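Local coordinates for protein succinylglutamate desuccinylase (PDB 1YW4) that probably hydrolyses N-succinylglutamate to succinate and glutamate, the last step of the arginine succinyltransferase pathway of arginine breakdown, using one zinc ion per subunit, at residues S230-D233 and G234-G238; E64-D67 and G68-D72. One frame throughout, in Å; residues are numbered along the deposited sequence.

Contacts 1 and 2 are single runs of helix, 230-238 and 64-72, on neighbouring helices of the catalytic domain, with centres about 11 Å apart. Contact 2 is the more buried: it lies between strand 83-88, on its Val66 and Leu70 face, and helix 230-241, on its Met69 face. Contact 1 packs between helix 61-75 and helix 174-181, with Ser230, Gly234 and Gly238 exposed. Each carries an i to i+4 polar pair and aliphatic neighbours: a direct aspartate-arginine salt bridge in 230-238, a water-bridged aspartate and threonine in 64-72. The two helices are joined by a salt bridge between Arg237 NH1 and Asp72 OD2, 2.7 Å long, while Leu236 and the aliphatic part of Arg237 pack on selenomethionine Met69.

Contact 1 of 2, residues S230-D233 and G234-G238; sequences SGID and GALRG
Arg237 reaches back one helical turn to Asp233, and its chain from CB to NE lies against that residue. Its CB and CG rest against the backbone oxygen of Asp233, with Arg237 CG 3.3 Å from Asp233 O. The same oxygen accepts the helical bond from Arg237 N. From CG the chain runs extended to NE, and Arg237 CD passes 3.8 Å from Asp233 OD1. Arg237 NE then donates to Asp233 OD1 at 3.1 Å in a salt bridge, with a weak, longer bond to OD2. Asp233 sends CG anti to its own N (chi1 -177°), which swings the carboxylate toward the i+4 side, within reach of Arg237 NE. The carboxylate and guanidinium planes are nearly perpendicular, 84° apart, and OD1 is met on its syn side but out of the carboxylate plane. A water closes a second link, giving a hydrogen to Asp233 OD1 and accepting one from Arg237 NH2. NH1 turns to Asp72, so the guanidinium is held through all three nitrogens and its rotation is probably well fixed. On another flank Ile232 and Leu236 lie side by side, their methyls tightly pressed at 3.4 Å between Ile232 CD1 and Leu236 CD2. Leu236 also packs on Trp179 of helix 174-181. The pattern is that of an i to i+4 Asp-Arg salt bridge on an amphipathic helix, here packed against helix 61-75 of the catalytic domain.

Contact 2 of 2, residues E64-D67 and G68-D72; sequences EVVD and GMLTD
Gly68 opens the second half of this helical run by giving its N-H to Glu64 O at 2.9 Å, while the carboxylate of Glu64 is held by Asn224 and the backbone of Gly222. Next comes the selenomethionine Met69, whose N bonds to Val65 O. Its CG touches the same oxygen, and the chain bends at chi3 (-67°) to carry Met69 CE back along the helix, 3.7 Å from Val66 CA and 4.1 Å from Val66 CG2. Leu70 N bonds to Val66 O at 3.0 Å. The side chain of Leu70 runs alongside that of Val66, pointing the same way, and Leu70 CD1 meets Val66 CG1; both residues pack on Val86. Thr71 N then bonds to Asp67 O. With chi1 at -55° the hydroxyl stands beside its own N, bringing Thr71 OG1 to 3.0 Å from Asp67 O. Whether its proton goes there is not settled, for Pro5 O is also within reach, and the same N-terminal residues grip the Asp67 carboxylate through Ser6 OG and Leu8 N. A water bridges the side chains, donating to Asp67 OD2 at 2.7 Å and lying equally close to Thr71 OG1. The chemistry thus varies round the helix: Val66 and Leu70 seat it on strand 83-88, Met69 faces helix 230-241, and Asp67 and Thr71 add polar bonds to the N-terminal residues.

Contact 1 of 2, residues S230-D233 and G234-G238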
loop_
_atom_site.group_PDB
_atom_site.type_symbol
_atom_site.label_atom_id
_atom_site.label_comp_id
_atom_site.label_asym_id
_atom_site.label_seq_id
_atom_site.Cartn_x
_atom_site.Cartn_y
_atom_site.Cartn_z
ATOM N N SER A 230 26.822 5.152 17.448
ATOM C CA SER A 230 27.989 4.576 16.783
ATOM C C SER A 230 27.685 4.190 15.348
ATOM O O SER A 230 28.527 4.342 14.466
ATOM C CB SER A 230 28.469 3.334 17.532
ATOM O OG SER A 230 27.533 2.280 17.396
ATOM N N GLY A 231 26.480 3.679 15.123
ATOM C CA GLY A 231 26.093 3.266 13.788
ATOM C C GLY A 231 26.140 4.381 12.760
ATOM O O GLY A 231 26.789 4.258 11.720
ATOM N N ILE A 232 25.450 5.478 13.050
ATOM C CA ILE A 232 25.412 6.601 12.127
ATOM C C ILE A 232 26.790 7.258 12.060
ATOM O O ILE A 232 27.232 7.704 11.000
ATOM C CB ILE A 232 24.320 7.627 12.565
ATOM C CG1 ILE A 232 23.673 8.270 11.332
ATOM C CG2 ILE A 232 24.906 8.671 13.485
ATOM C CD1 ILE A 232 24.609 9.046 10.456
ATOM N N ASP A 233 27.480 7.293 13.195
ATOM C CA ASP A 233 28.806 7.892 13.260
ATOM C C ASP A 233 29.808 7.159 12.367
ATOM O O ASP A 233 30.520 7.783 11.575
ATOM C CB ASP A 233 29.299 7.906 14.705
ATOM C CG ASP A 233 30.644 8.589 14.855
ATOM O OD1 ASP A 233 30.801 9.720 14.356
ATOM O OD2 ASP A 233 31.545 7.997 15.478
ATOM N N GLY A 234 29.863 5.836 12.495
ATOM C CA GLY A 234 30.780 5.058 11.681
ATOM C C GLY A 234 30.391 5.079 10.213
ATOM O O GLY A 234 31.249 5.161 9.332
ATOM N N ALA A 235 29.090 5.011 9.945
ATOM C CA ALA A 235 28.607 5.023 8.574
ATOM C C ALA A 235 28.923 6.360 7.908
ATOM O O ALA A 235 29.226 6.414 6.718
ATOM C CB ALA A 235 27.114 4.758 8.548
ATOM N N LEU A 236 28.863 7.436 8.687
ATOM C CA LEU A 236 29.147 8.774 8.173
ATOM C C LEU A 236 30.647 8.944 7.957
ATOM O O LEU A 236 31.082 9.413 6.904
ATOM C CB LEU A 236 28.628 9.831 9.151
ATOM C CG LEU A 236 27.637 10.886 8.648
ATOM C CD1 LEU A 236 26.664 10.309 7.634
ATOM C CD2 LEU A 236 26.893 11.465 9.856
ATOM N N ARG A 237 31.442 8.564 8.948
ATOM C CA ARG A 237 32.892 8.672 8.807
ATOM C C ARG A 237 33.363 7.819 7.623
ATOM O O ARG A 237 34.296 8.190 6.909
ATOM C CB ARG A 237 33.591 8.219 10.093
ATOM C CG ARG A 237 33.445 9.184 11.258
ATOM C CD ARG A 237 33.927 8.550 12.555
ATOM N NE ARG A 237 33.855 9.475 13.682
ATOM C CZ ARG A 237 34.823 10.321 14.019
ATOM N NH1 ARG A 237 35.950 10.363 13.324
ATOM N NH2 ARG A 237 34.661 11.138 15.047
ATOM N N GLY A 238 32.703 6.684 7.411
ATOM C CA GLY A 238 33.072 5.810 6.308
ATOM C C GLY A 238 32.697 6.407 4.965
ATOM O O GLY A 238 33.371 6.189 3.954
HETATM O O HOH W 1 31.905 12.125 15.781
#

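Contact 2 of 2, residues E64-D67 and G68-D72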
loop_
_atom_site.group_PDB
_atom_site.type_symbol
_atom_site.label_atom_id
_atom_site.label_comp_id
_atom_site.label_asym_id
_atom_site.label_seq_id
_atom_site.Cartn_x
_atom_site.Cartn_y
_atom_site.Cartn_z
ATOM N N GLU A 64 26.910 17.018 18.091
ATOM C CA GLU A 64 28.193 16.596 18.660
ATOM C C GLU A 64 28.890 15.588 17.748
ATOM O O GLU A 64 30.107 15.635 17.600
ATOM C CB GLU A 64 27.999 15.972 20.052
ATOM C CG GLU A 64 27.246 16.858 21.043
ATOM C CD GLU A 64 27.131 16.254 22.442
ATOM O OE1 GLU A 64 26.778 15.061 22.556
ATOM O OE2 GLU A 64 27.379 16.977 23.434
ATOM N N VAL A 65 28.123 14.684 17.137
ATOM C CA VAL A 65 28.697 13.678 16.242
ATOM C C VAL A 65 29.302 14.335 15.000
ATOM O O VAL A 65 30.386 13.958 14.547
ATOM C CB VAL A 65 27.645 12.643 15.794
ATOM C CG1 VAL A 65 28.231 11.731 14.702
ATOM C CG2 VAL A 65 27.210 11.803 16.988
ATOM N N VAL A 66 28.600 15.319 14.450
ATOM C CA VAL A 66 29.112 16.018 13.280
ATOM C C VAL A 66 30.358 16.803 13.673
ATOM O O VAL A 66 31.399 16.691 13.029
ATOM C CB VAL A 66 28.069 16.996 12.699
ATOM C CG1 VAL A 66 28.714 17.888 11.638
ATOM C CG2 VAL A 66 26.918 16.211 12.085
ATOM N N ASP A 67 30.255 17.585 14.740
ATOM C CA ASP A 67 31.382 18.388 15.191
ATOM C C ASP A 67 32.628 17.534 15.466
ATOM O O ASP A 67 33.747 17.955 15.171
ATOM C CB ASP A 67 30.994 19.187 16.438
ATOM C CG ASP A 67 31.997 20.271 16.767
ATOM O OD1 ASP A 67 32.316 21.086 15.868
ATOM O OD2 ASP A 67 32.463 20.316 17.923
ATOM N N GLY A 68 32.430 16.345 16.028
ATOM C CA GLY A 68 33.550 15.461 16.301
ATOM C C GLY A 68 34.258 15.055 15.015
ATOM O O GLY A 68 35.489 15.018 14.956
HETATM N N MSE A 69 33.474 14.755 13.984
HETATM C CA MSE A 69 34.011 14.367 12.690
HETATM C C MSE A 69 34.820 15.512 12.092
HETATM O O MSE A 69 35.897 15.290 11.569
HETATM C CB MSE A 69 32.892 13.996 11.712
HETATM C CG MSE A 69 32.114 12.738 12.051
HETATM SE SE MSE A 69 30.988 12.187 10.562
HETATM C CE MSE A 69 29.752 13.666 10.562
ATOM N N LEU A 70 34.296 16.733 12.165
ATOM C CA LEU A 70 35.010 17.884 11.613
ATOM C C LEU A 70 36.348 18.105 12.312
ATOM O O LEU A 70 37.354 18.414 11.671
ATOM C CB LEU A 70 34.151 19.145 11.722
ATOM C CG LEU A 70 32.861 19.083 10.898
ATOM C CD1 LEU A 70 31.987 20.312 11.168
ATOM C CD2 LEU A 70 33.224 18.979 9.418
ATOM N N THR A 71 36.361 17.949 13.630
ATOM C CA THR A 71 37.599 18.125 14.375
ATOM C C THR A 71 38.618 17.063 13.958
ATOM O O THR A 71 39.807 17.356 13.810
ATOM C CB THR A 71 37.361 18.050 15.892
ATOM O OG1 THR A 71 36.364 19.012 16.266
ATOM C CG2 THR A 71 38.648 18.375 16.647
ATOM N N ASP A 72 38.157 15.832 13.749
ATOM C CA ASP A 72 39.070 14.767 13.331
ATOM C C ASP A 72 39.638 15.028 11.944
ATOM O O ASP A 72 40.808 14.741 11.677
ATOM C CB ASP A 72 38.377 13.403 13.360
ATOM C CG ASP A 72 38.215 12.869 14.774
ATOM O OD1 ASP A 72 38.905 13.376 15.674
ATOM O OD2 ASP A 72 37.413 11.941 14.985
HETATM O O HOH W 2 34.798 19.085 18.506
#